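Local structure of cell division protein FtsZ 1 (Methanocaldococcus jannaschii, 2VAP) at residues I40-C45 with E62-V67; G151-A156 with D238-M243; A285-M290 with E302-V307; G247-G252 with V336-Q341. The protein binds GTP and, as a tubulin homologue, probably hydrolyses it while polymerising into the Z ring that marks the future site of cell division. One frame throughout, in Å; residues are numbered along the deposited sequence.

Overall arrangement
The four contacts follow the chain from a nucleotide-binding half to a second domain. Interaction 1 joins two neighbouring strands of the parallel sheet of the GTPase domain; interaction 2, its centre about 15 Å away, sets helix 236-243 against strand 153-160 of the same sheet. That helix is followed in the chain by strand 249-256 of interaction 4, an outer strand of the mixed sheet in the C-terminal domain. Interaction 3 is nested in the loop closed by interaction 4, and the two share that sheet with centres about 15 Å apart. Interaction 2 touches both through Met243 and Val242, so these three pack together where the domains meet, while interaction 1 touches none of them.

Interaction 1: I40-C45 with E62-V67; sequences ITVVGC and EGAKTV
Thr41 and Val67 meet methyl to methyl on one face of a parallel strand pair, with CG2 of Thr41 3.7 Å from CG2 of Val67. The threonine torsion (chi1 -56°) turns this methyl anti to its own backbone N, while OG1 faces the start of the Lys65 side chain and finds its hydrogen bond beyond the pair, at Ser122. An alanine at Thr41 would probably leave Val67 CG2 without its neighbour and the Ser122 hydroxyl without this mate. Between the strands, Val42 N donates to Lys65 O at 2.8 Å and Val67 N to Val42 O, and Gly44 N extends the ladder to Val67 O.

The other end is looser. Ala64 offers a single methyl, 4.2 Å from Ile40 CG2, and at exposed Gly63 a water takes over, accepting from Ile40 N and donating to Gly63 O. The extended Lys65 side chain runs away from the pair to the carbonyl of Ala118. On the opposite face Val42 packs under helices 46-59 and 204-227. Strand 40-45, helix 46-59 and strand 64-70 form a beta-alpha-beta crossover of the Rossmann-like GTPase domain, leading toward the GDP site.

Interaction 2: G151-A156 with D238-M243; sequences GALTVA and DVKAVM
The closest approaches of Leu153 to helix 236-243 are to main-chain atoms rather than to side chains. Its two methyls straddle the last turn: CD1 stands 3.8 Å from Met243 O, and CD2 lies 4.0 Å from Lys240 CA. Chi1 (175°) sets CG anti to the backbone N, and both methyls beyond it touch Met243 CB. The carbonyl that CD1 leans on is not without a polar partner, for Met243 O is hydrogen-bonded to the hydroxyl of Thr186. Lys240 slides past Leu153 in the opposite direction, giving its CG to the contact. An alanine at Leu153 would probably open a gap against the helix end, leaving Lys240 CA and Met243 CB without the methyls that now cover them.

Farther along the strand, Val155 crosses the Met243 side chain at about a right angle. The thioether bends at its last torsion (chi3 86°), which places CE against both valine methyls, with CG2 and CE 3.8 Å apart. Thr154, on the other face of the strand, turns from the helix; OG1 donates to Ala152 O from above the carbonyl plane, at 3.0 Å, and is also hydrogen-bonded to Ser147 OG.

The strand and helix axes cross at 64°. Gly151, with positive phi, is the C-prime residue of the Schellman motif that ends helix 135-149, just before the strand. Strand 124-130 lies alongside, its Met124 touching Leu153, Val155 and Met243, while Val242 on the helix turns to strand 316-323 of the C-terminal domain.

Interaction 3: A285-M290 with E302-V307; sequences ALIHVM and EVVATV
Ile287 drives its terminal methyl head-on into the fork of Val307, the two side chains reaching toward each other tip to tip. CD1 of Ile287 comes within 3.7 Å of CB of Val307 and lies nearly as close to both of its methyls. Two torsions set up this approach: the first turns CG1 anti to the carbonyl carbon, and the second, at 171°, extends CD1 toward the helix. The same CD1 brushes the main chain of Val304 at CA.

The other branch of the isoleucine serves a different neighbour. Ile287 and Val303 slide past each other in opposite directions, Ile287 CG2 lying 3.9 Å from Val303 CG1. Val289, two places on along the same strand face, brings CG2 equally close to this valine methyl. Val303 CG1 is thus shared by two strand side chains, and its own setting anti to the backbone N (chi1 172°) points it at both.

Polar groups stay off this interface. Thr306 OG1 returns to Glu302 O at 2.8 Å, and Thr306 N hydrogen-bonds to the same oxygen from the opposite face of its plane. On the far side of the strand, the sulfur of Met290 sits 4.2 Å above the centre of the His288 ring, whose nitrogens are hydrogen-bonded to Gly221 O and Thr322 OG1.

Strand 284-291, helix 297-310 and strand 316-323 make a beta-alpha-beta unit of the C-terminal domain. Helix 261-270 packs beside the helix through Val266, Leu335 of strand 331-338 touches both Ile287 and Val307, and helix 204-227 meets Leu286 and His288 on the other face of the sheet.

Interaction 4: G247-G252 with V336-Q341; sequences GLAMIG and VITGVQ
Gln341 turns its side-chain carbonyl back onto the main chain of Leu248, whose N donates to OE1 at 2.9 Å. The amide approaches from above the plane of the carboxamide, 49° out of it, although its N-H points almost straight at the oxygen. A first torsion that puts CG between the backbone N and the carbonyl carbon, followed by a sharp bend (chi2 -91°), brings CD back toward the main chain, with OE1 then 3.6 Å from Gly247 CA. A CB at Gly247 would probably collide with OE1 as the glutamine now stands. The positive phi of Gly247 is also one that glycine adopts readily.

Leu248 O is also used, accepting from Val340 N at 3.1 Å. Beyond it the chain enters a short antiparallel ladder: Met250 and Ile337 form a hydrogen-bonded pair, Met250 N giving to Ile337 O and Ile337 N to Met250 O at 2.9 Å. This ladder joins an outer strand to its neighbour in the mixed sheet of the FtsZ C-terminal domain. On the other edge of segment 247-252, the backbone of Gly247 and Ala249 is hydrogen-bonded to Asp185 and strand 186-191, tying this sheet to that of the GTPase domain.

Ile251 and Val336 cross obliquely, their CG2 atoms 3.8 Å apart. Leu248 meets Val340 at about a right angle, its CD2 being 4.2 Å from Val340 CG2.

Interaction 1: I40-C45 with E62-V67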
loop_
_atom_site.group_PDB
_atom_site.type_symbol
_atom_site.label_atom_id
_atom_site.label_comp_id
_atom_site.label_asym_id
_atom_site.label_seq_id
_atom_site.Cartn_x
_atom_site.Cartn_y
_atom_site.Cartn_z
ATOM N N ILE A 40 -8.344 7.283 8.325
ATOM C CA ILE A 40 -7.232 6.492 7.798
ATOM C C ILE A 40 -5.889 7.068 8.235
ATOM O O ILE A 40 -5.666 8.279 8.163
ATOM C CB ILE A 40 -7.296 6.374 6.246
ATOM C CG1 ILE A 40 -8.613 5.717 5.813
ATOM C CG2 ILE A 40 -6.092 5.590 5.700
ATOM C CD1 ILE A 40 -8.834 5.672 4.310
ATOM N N THR A 41 -5.005 6.188 8.696
ATOM C CA THR A 41 -3.644 6.566 9.057
ATOM C C THR A 41 -2.643 5.707 8.285
ATOM O O THR A 41 -2.802 4.490 8.187
ATOM C CB THR A 41 -3.409 6.439 10.582
ATOM O OG1 THR A 41 -4.387 7.219 11.281
ATOM C CG2 THR A 41 -2.018 6.929 10.966
ATOM N N VAL A 42 -1.625 6.356 7.722
ATOM C CA VAL A 42 -0.540 5.657 7.037
ATOM C C VAL A 42 0.724 5.751 7.891
ATOM O O VAL A 42 1.171 6.849 8.230
ATOM C CB VAL A 42 -0.275 6.241 5.622
ATOM C CG1 VAL A 42 0.806 5.444 4.899
ATOM C CG2 VAL A 42 -1.556 6.265 4.796
ATOM N N VAL A 43 1.282 4.594 8.240
ATOM C CA VAL A 43 2.488 4.525 9.067
ATOM C C VAL A 43 3.670 3.999 8.252
ATOM O O VAL A 43 3.641 2.871 7.756
ATOM C CB VAL A 43 2.281 3.643 10.329
ATOM C CG1 VAL A 43 3.517 3.680 11.224
ATOM C CG2 VAL A 43 1.055 4.096 11.109
ATOM N N GLY A 44 4.702 4.829 8.118
ATOM C CA GLY A 44 5.920 4.454 7.405
ATOM C C GLY A 44 7.053 4.155 8.366
ATOM O O GLY A 44 7.402 4.994 9.201
ATOM N N CYS A 45 7.632 2.965 8.236
ATOM C CA CYS A 45 8.633 2.476 9.183
ATOM C C CYS A 45 10.015 2.354 8.545
ATOM O O CYS A 45 10.165 1.756 7.478
ATOM C CB CYS A 45 8.203 1.118 9.746
ATOM S SG CYS A 45 6.495 1.049 10.339
ATOM N N GLU A 62 -4.739 12.582 0.220
ATOM C CA GLU A 62 -6.035 13.071 0.679
ATOM C C GLU A 62 -6.670 12.181 1.745
ATOM O O GLU A 62 -6.644 10.954 1.639
ATOM C CB GLU A 62 -6.991 13.262 -0.502
ATOM C CG GLU A 62 -6.517 14.304 -1.515
ATOM C CD GLU A 62 -7.599 14.722 -2.493
ATOM O OE1 GLU A 62 -8.732 15.005 -2.049
ATOM O OE2 GLU A 62 -7.312 14.781 -3.708
ATOM N N GLY A 63 -7.218 12.821 2.777
ATOM C CA GLY A 63 -8.002 12.149 3.816
ATOM C C GLY A 63 -7.278 11.121 4.666
ATOM O O GLY A 63 -7.905 10.205 5.201
ATOM N N ALA A 64 -5.960 11.270 4.796
ATOM C CA ALA A 64 -5.161 10.335 5.584
ATOM C C ALA A 64 -4.110 11.041 6.434
ATOM O O ALA A 64 -3.429 11.958 5.967
ATOM C CB ALA A 64 -4.505 9.298 4.682
ATOM N N LYS A 65 -3.995 10.601 7.683
ATOM C CA LYS A 65 -2.946 11.055 8.588
ATOM C C LYS A 65 -1.660 10.302 8.267
ATOM O O LYS A 65 -1.688 9.091 8.038
ATOM C CB LYS A 65 -3.363 10.797 10.039
ATOM C CG LYS A 65 -2.394 11.314 11.096
ATOM C CD LYS A 65 -2.854 10.914 12.489
ATOM C CE LYS A 65 -1.887 11.396 13.558
ATOM N NZ LYS A 65 -2.371 11.053 14.925
ATOM N N THR A 66 -0.539 11.019 8.242
ATOM C CA THR A 66 0.761 10.399 7.980
ATOM C C THR A 66 1.610 10.327 9.244
ATOM O O THR A 66 1.822 11.335 9.921
ATOM C CB THR A 66 1.547 11.127 6.863
ATOM O OG1 THR A 66 1.570 12.536 7.127
ATOM C CG2 THR A 66 0.912 10.870 5.500
ATOM N N VAL A 67 2.080 9.122 9.556
ATOM C CA VAL A 67 2.938 8.893 10.715
ATOM C C VAL A 67 4.250 8.252 10.261
ATOM O O VAL A 67 4.246 7.246 9.552
ATOM C CB VAL A 67 2.243 8.004 11.785
ATOM C CG1 VAL A 67 3.182 7.713 12.955
ATOM C CG2 VAL A 67 0.965 8.665 12.289
HETATM O O HOH W 1 -8.561 10.141 7.951
#

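Interaction 2: G151-A156 with D238-M243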
loop_
_atom_site.group_PDB
_atom_site.type_symbol
_atom_site.label_atom_id
_atom_site.label_comp_id
_atom_site.label_asym_id
_atom_site.label_seq_id
_atom_site.Cartn_x
_atom_site.Cartn_y
_atom_site.Cartn_z
ATOM N N GLY A 151 -8.828 -2.411 16.657
ATOM C CA GLY A 151 -9.996 -2.747 15.840
ATOM C C GLY A 151 -9.983 -2.200 14.425
ATOM O O GLY A 151 -10.999 -2.246 13.729
ATOM N N ALA A 152 -8.832 -1.691 13.995
ATOM C CA ALA A 152 -8.700 -1.100 12.665
ATOM C C ALA A 152 -8.513 -2.159 11.582
ATOM O O ALA A 152 -7.938 -3.223 11.832
ATOM C CB ALA A 152 -7.543 -0.107 12.639
ATOM N N LEU A 153 -9.016 -1.864 10.384
ATOM C CA LEU A 153 -8.691 -2.650 9.199
ATOM C C LEU A 153 -7.207 -2.443 8.917
ATOM O O LEU A 153 -6.772 -1.325 8.634
ATOM C CB LEU A 153 -9.546 -2.221 8.001
ATOM C CG LEU A 153 -9.280 -2.857 6.628
ATOM C CD1 LEU A 153 -9.487 -4.370 6.636
ATOM C CD2 LEU A 153 -10.160 -2.207 5.569
ATOM N N THR A 154 -6.441 -3.525 9.019
ATOM C CA THR A 154 -4.982 -3.447 9.023
ATOM C C THR A 154 -4.389 -3.945 7.708
ATOM O O THR A 154 -4.445 -5.137 7.395
ATOM C CB THR A 154 -4.405 -4.233 10.225
ATOM O OG1 THR A 154 -5.026 -3.772 11.431
ATOM C CG2 THR A 154 -2.900 -4.053 10.338
ATOM N N VAL A 155 -3.820 -3.015 6.943
ATOM C CA VAL A 155 -3.276 -3.321 5.618
ATOM C C VAL A 155 -1.799 -2.945 5.544
ATOM O O VAL A 155 -1.426 -1.812 5.841
ATOM C CB VAL A 155 -4.064 -2.589 4.495
ATOM C CG1 VAL A 155 -3.449 -2.861 3.123
ATOM C CG2 VAL A 155 -5.533 -3.003 4.508
ATOM N N ALA A 156 -0.966 -3.904 5.155
ATOM C CA ALA A 156 0.447 -3.633 4.929
ATOM C C ALA A 156 0.728 -3.517 3.437
ATOM O O ALA A 156 0.202 -4.292 2.638
ATOM C CB ALA A 156 1.311 -4.715 5.555
ATOM N N ASP A 238 -17.491 -1.458 1.557
ATOM C CA ASP A 238 -17.172 -2.312 0.412
ATOM C C ASP A 238 -15.685 -2.660 0.342
ATOM O O ASP A 238 -15.324 -3.775 -0.041
ATOM C CB ASP A 238 -17.635 -1.658 -0.895
ATOM C CG ASP A 238 -19.152 -1.593 -1.014
ATOM O OD1 ASP A 238 -19.845 -2.451 -0.424
ATOM O OD2 ASP A 238 -19.653 -0.683 -1.704
ATOM N N VAL A 239 -14.833 -1.705 0.710
ATOM C CA VAL A 239 -13.390 -1.945 0.812
ATOM C C VAL A 239 -13.114 -2.961 1.920
ATOM O O VAL A 239 -12.348 -3.907 1.728
ATOM C CB VAL A 239 -12.604 -0.631 1.063
ATOM C CG1 VAL A 239 -11.152 -0.915 1.442
ATOM C CG2 VAL A 239 -12.661 0.260 -0.162
ATOM N N LYS A 240 -13.765 -2.765 3.067
ATOM C CA LYS A 240 -13.631 -3.661 4.214
ATOM C C LYS A 240 -14.059 -5.091 3.870
ATOM O O LYS A 240 -13.430 -6.049 4.313
ATOM C CB LYS A 240 -14.439 -3.129 5.402
ATOM C CG LYS A 240 -13.911 -3.560 6.760
ATOM C CD LYS A 240 -14.717 -2.942 7.890
ATOM C CE LYS A 240 -14.178 -3.370 9.247
ATOM N NZ LYS A 240 -14.955 -2.773 10.368
ATOM N N ALA A 241 -15.114 -5.221 3.066
ATOM C CA ALA A 241 -15.630 -6.525 2.640
ATOM C C ALA A 241 -14.598 -7.353 1.868
ATOM O O ALA A 241 -14.556 -8.578 1.997
ATOM C CB ALA A 241 -16.900 -6.350 1.815
ATOM N N VAL A 242 -13.773 -6.676 1.072
ATOM C CA VAL A 242 -12.722 -7.330 0.289
ATOM C C VAL A 242 -11.428 -7.481 1.093
ATOM O O VAL A 242 -10.752 -8.511 1.005
ATOM C CB VAL A 242 -12.453 -6.573 -1.042
ATOM C CG1 VAL A 242 -11.186 -7.078 -1.731
ATOM C CG2 VAL A 242 -13.644 -6.708 -1.975
ATOM N N MET A 243 -11.096 -6.466 1.886
ATOM C CA MET A 243 -9.792 -6.408 2.552
ATOM C C MET A 243 -9.725 -7.047 3.944
ATOM O O MET A 243 -8.630 -7.339 4.432
ATOM C CB MET A 243 -9.255 -4.970 2.577
ATOM C CG MET A 243 -9.129 -4.338 1.193
ATOM S SD MET A 243 -8.016 -2.923 1.134
ATOM C CE MET A 243 -6.444 -3.738 0.876
#

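Interaction 3: A285-M290 with E302-V307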
loop_
_atom_site.group_PDB
_atom_site.type_symbol
_atom_site.label_atom_id
_atom_site.label_comp_id
_atom_site.label_asym_id
_atom_site.label_seq_id
_atom_site.Cartn_x
_atom_site.Cartn_y
_atom_site.Cartn_z
ATOM N N ALA A 285 -10.397 -8.376 -5.742
ATOM C CA ALA A 285 -9.626 -7.337 -6.420
ATOM C C ALA A 285 -10.126 -5.936 -6.099
ATOM O O ALA A 285 -11.328 -5.714 -5.942
ATOM C CB ALA A 285 -9.635 -7.559 -7.931
ATOM N N LEU A 286 -9.186 -4.999 -5.997
ATOM C CA LEU A 286 -9.502 -3.577 -5.952
ATOM C C LEU A 286 -8.960 -2.928 -7.220
ATOM O O LEU A 286 -7.819 -3.180 -7.614
ATOM C CB LEU A 286 -8.905 -2.905 -4.709
ATOM C CG LEU A 286 -9.377 -3.375 -3.328
ATOM C CD1 LEU A 286 -8.467 -4.468 -2.780
ATOM C CD2 LEU A 286 -9.427 -2.207 -2.359
ATOM N N ILE A 287 -9.791 -2.113 -7.863
ATOM C CA ILE A 287 -9.406 -1.432 -9.100
ATOM C C ILE A 287 -9.570 0.073 -8.940
ATOM O O ILE A 287 -10.663 0.557 -8.639
ATOM C CB ILE A 287 -10.252 -1.903 -10.318
ATOM C CG1 ILE A 287 -10.235 -3.430 -10.445
ATOM C CG2 ILE A 287 -9.754 -1.243 -11.611
ATOM C CD1 ILE A 287 -11.215 -3.974 -11.470
ATOM N N HIS A 288 -8.478 0.805 -9.130
ATOM C CA HIS A 288 -8.529 2.261 -9.150
ATOM C C HIS A 288 -8.165 2.760 -10.544
ATOM O O HIS A 288 -7.013 2.647 -10.975
ATOM C CB HIS A 288 -7.588 2.864 -8.102
ATOM C CG HIS A 288 -7.824 4.322 -7.841
ATOM N ND1 HIS A 288 -7.382 4.954 -6.698
ATOM C CD2 HIS A 288 -8.466 5.269 -8.568
ATOM C CE1 HIS A 288 -7.730 6.228 -6.737
ATOM N NE2 HIS A 288 -8.391 6.445 -7.861
ATOM N N VAL A 289 -9.159 3.301 -11.242
ATOM C CA VAL A 289 -8.956 3.885 -12.564
ATOM C C VAL A 289 -8.709 5.382 -12.406
ATOM O O VAL A 289 -9.506 6.092 -11.790
ATOM C CB VAL A 289 -10.168 3.639 -13.499
ATOM C CG1 VAL A 289 -9.872 4.131 -14.914
ATOM C CG2 VAL A 289 -10.543 2.160 -13.521
ATOM N N MET A 290 -7.592 5.851 -12.953
ATOM C CA MET A 290 -7.215 7.257 -12.862
ATOM C C MET A 290 -7.019 7.837 -14.254
ATOM O O MET A 290 -6.482 7.172 -15.139
ATOM C CB MET A 290 -5.934 7.415 -12.042
ATOM C CG MET A 290 -6.091 7.063 -10.568
ATOM S SD MET A 290 -4.535 6.611 -9.777
ATOM C CE MET A 290 -4.291 4.952 -10.412
ATOM N N GLU A 302 -14.925 -0.366 -18.939
ATOM C CA GLU A 302 -14.120 -1.217 -19.820
ATOM C C GLU A 302 -12.980 -1.889 -19.051
ATOM O O GLU A 302 -12.709 -3.077 -19.245
ATOM C CB GLU A 302 -13.571 -0.404 -20.999
ATOM C CG GLU A 302 -12.892 -1.239 -22.085
ATOM C CD GLU A 302 -12.430 -0.415 -23.279
ATOM O OE1 GLU A 302 -12.117 0.784 -23.107
ATOM O OE2 GLU A 302 -12.374 -0.974 -24.394
ATOM N N VAL A 303 -12.328 -1.122 -18.177
ATOM C CA VAL A 303 -11.248 -1.628 -17.326
ATOM C C VAL A 303 -11.753 -2.742 -16.403
ATOM O O VAL A 303 -11.158 -3.823 -16.344
ATOM C CB VAL A 303 -10.590 -0.484 -16.497
ATOM C CG1 VAL A 303 -9.599 -1.036 -15.474
ATOM C CG2 VAL A 303 -9.903 0.521 -17.415
ATOM N N VAL A 304 -12.856 -2.476 -15.705
ATOM C CA VAL A 304 -13.438 -3.429 -14.755
ATOM C C VAL A 304 -13.899 -4.717 -15.444
ATOM O O VAL A 304 -13.664 -5.815 -14.935
ATOM C CB VAL A 304 -14.607 -2.802 -13.948
ATOM C CG1 VAL A 304 -15.131 -3.777 -12.898
ATOM C CG2 VAL A 304 -14.161 -1.511 -13.280
ATOM N N ALA A 305 -14.543 -4.573 -16.603
ATOM C CA ALA A 305 -15.017 -5.719 -17.383
ATOM C C ALA A 305 -13.868 -6.624 -17.830
ATOM O O ALA A 305 -13.994 -7.852 -17.808
ATOM C CB ALA A 305 -15.824 -5.248 -18.586
ATOM N N THR A 306 -12.754 -6.010 -18.224
ATOM C CA THR A 306 -11.559 -6.739 -18.652
ATOM C C THR A 306 -10.947 -7.528 -17.492
ATOM O O THR A 306 -10.577 -8.693 -17.654
ATOM C CB THR A 306 -10.509 -5.788 -19.285
ATOM O OG1 THR A 306 -11.115 -5.040 -20.347
ATOM C CG2 THR A 306 -9.325 -6.571 -19.846
ATOM N N VAL A 307 -10.853 -6.892 -16.324
ATOM C CA VAL A 307 -10.343 -7.550 -15.118
ATOM C C VAL A 307 -11.257 -8.703 -14.697
ATOM O O VAL A 307 -10.780 -9.799 -14.390
ATOM C CB VAL A 307 -10.155 -6.548 -13.945
ATOM C CG1 VAL A 307 -9.808 -7.278 -12.652
ATOM C CG2 VAL A 307 -9.074 -5.532 -14.274
#

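Interaction 4: G247-G252 with V336-Q341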
loop_
_atom_site.group_PDB
_atom_site.type_symbol
_atom_site.label_atom_id
_atom_site.label_comp_id
_atom_site.label_asym_id
_atom_site.label_seq_id
_atom_site.Cartn_x
_atom_site.Cartn_y
_atom_site.Cartn_z
ATOM N N GLY A 247 -5.889 -11.587 2.811
ATOM C CA GLY A 247 -4.730 -12.477 2.859
ATOM C C GLY A 247 -3.507 -11.861 2.212
ATOM O O GLY A 247 -3.104 -10.754 2.566
ATOM N N LEU A 248 -2.923 -12.582 1.260
ATOM C CA LEU A 248 -1.795 -12.073 0.488
ATOM C C LEU A 248 -2.296 -11.372 -0.769
ATOM O O LEU A 248 -3.198 -11.868 -1.450
ATOM C CB LEU A 248 -0.826 -13.205 0.126
ATOM C CG LEU A 248 0.543 -12.817 -0.446
ATOM C CD1 LEU A 248 1.437 -12.181 0.614
ATOM C CD2 LEU A 248 1.223 -14.030 -1.055
ATOM N N ALA A 249 -1.709 -10.215 -1.062
ATOM C CA ALA A 249 -2.098 -9.415 -2.217
ATOM C C ALA A 249 -0.885 -8.932 -3.004
ATOM O O ALA A 249 0.203 -8.765 -2.448
ATOM C CB ALA A 249 -2.953 -8.233 -1.781
ATOM N N MET A 250 -1.084 -8.724 -4.303
ATOM C CA MET A 250 -0.054 -8.167 -5.180
ATOM C C MET A 250 -0.667 -7.121 -6.104
ATOM O O MET A 250 -1.886 -7.103 -6.308
ATOM C CB MET A 250 0.632 -9.271 -5.990
ATOM C CG MET A 250 1.524 -10.181 -5.160
ATOM S SD MET A 250 2.262 -11.506 -6.128
ATOM C CE MET A 250 2.920 -12.544 -4.827
ATOM N N ILE A 251 0.174 -6.251 -6.657
ATOM C CA ILE A 251 -0.311 -5.143 -7.482
ATOM C C ILE A 251 0.091 -5.245 -8.951
ATOM O O ILE A 251 1.077 -5.899 -9.300
ATOM C CB ILE A 251 0.114 -3.750 -6.923
ATOM C CG1 ILE A 251 1.623 -3.516 -7.088
ATOM C CG2 ILE A 251 -0.332 -3.590 -5.469
ATOM C CD1 ILE A 251 2.056 -2.067 -6.898
ATOM N N GLY A 252 -0.701 -4.595 -9.797
ATOM C CA GLY A 252 -0.377 -4.398 -11.202
ATOM C C GLY A 252 -0.652 -2.952 -11.565
ATOM O O GLY A 252 -1.707 -2.413 -11.221
ATOM N N VAL A 336 -5.127 -4.196 -7.513
ATOM C CA VAL A 336 -4.669 -4.908 -6.323
ATOM C C VAL A 336 -5.445 -6.216 -6.216
ATOM O O VAL A 336 -6.647 -6.217 -5.947
ATOM C CB VAL A 336 -4.823 -4.064 -5.029
ATOM C CG1 VAL A 336 -4.328 -4.844 -3.814
ATOM C CG2 VAL A 336 -4.069 -2.745 -5.149
ATOM N N ILE A 337 -4.740 -7.319 -6.444
ATOM C CA ILE A 337 -5.332 -8.653 -6.475
ATOM C C ILE A 337 -5.133 -9.339 -5.124
ATOM O O ILE A 337 -4.005 -9.444 -4.644
ATOM C CB ILE A 337 -4.699 -9.497 -7.618
ATOM C CG1 ILE A 337 -5.005 -8.882 -8.996
ATOM C CG2 ILE A 337 -5.132 -10.951 -7.545
ATOM C CD1 ILE A 337 -6.468 -8.927 -9.417
ATOM N N THR A 338 -6.225 -9.809 -4.522
ATOM C CA THR A 338 -6.181 -10.378 -3.168
ATOM C C THR A 338 -6.461 -11.883 -3.130
ATOM O O THR A 338 -7.010 -12.451 -4.077
ATOM C CB THR A 338 -7.165 -9.658 -2.209
ATOM O OG1 THR A 338 -8.514 -9.872 -2.647
ATOM C CG2 THR A 338 -6.880 -8.160 -2.150
ATOM N N GLY A 339 -6.075 -12.514 -2.021
ATOM C CA GLY A 339 -6.327 -13.936 -1.791
ATOM C C GLY A 339 -5.456 -14.877 -2.602
ATOM O O GLY A 339 -5.886 -15.980 -2.946
ATOM N N VAL A 340 -4.228 -14.453 -2.898
ATOM C CA VAL A 340 -3.318 -15.243 -3.739
ATOM C C VAL A 340 -2.351 -16.137 -2.950
ATOM O O VAL A 340 -1.441 -16.734 -3.533
ATOM C CB VAL A 340 -2.523 -14.362 -4.751
ATOM C CG1 VAL A 340 -3.467 -13.696 -5.744
ATOM C CG2 VAL A 340 -1.654 -13.328 -4.033
ATOM N N GLN A 341 -2.556 -16.234 -1.637
ATOM C CA GLN A 341 -1.682 -17.036 -0.767
ATOM C C GLN A 341 -1.693 -18.536 -1.091
ATOM O O GLN A 341 -0.735 -19.246 -0.780
ATOM C CB GLN A 341 -1.997 -16.802 0.719
ATOM C CG GLN A 341 -3.410 -17.188 1.167
ATOM C CD GLN A 341 -4.405 -16.042 1.069
ATOM O OE1 GLN A 341 -4.142 -15.022 0.432
ATOM N NE2 GLN A 341 -5.558 -16.209 1.708
#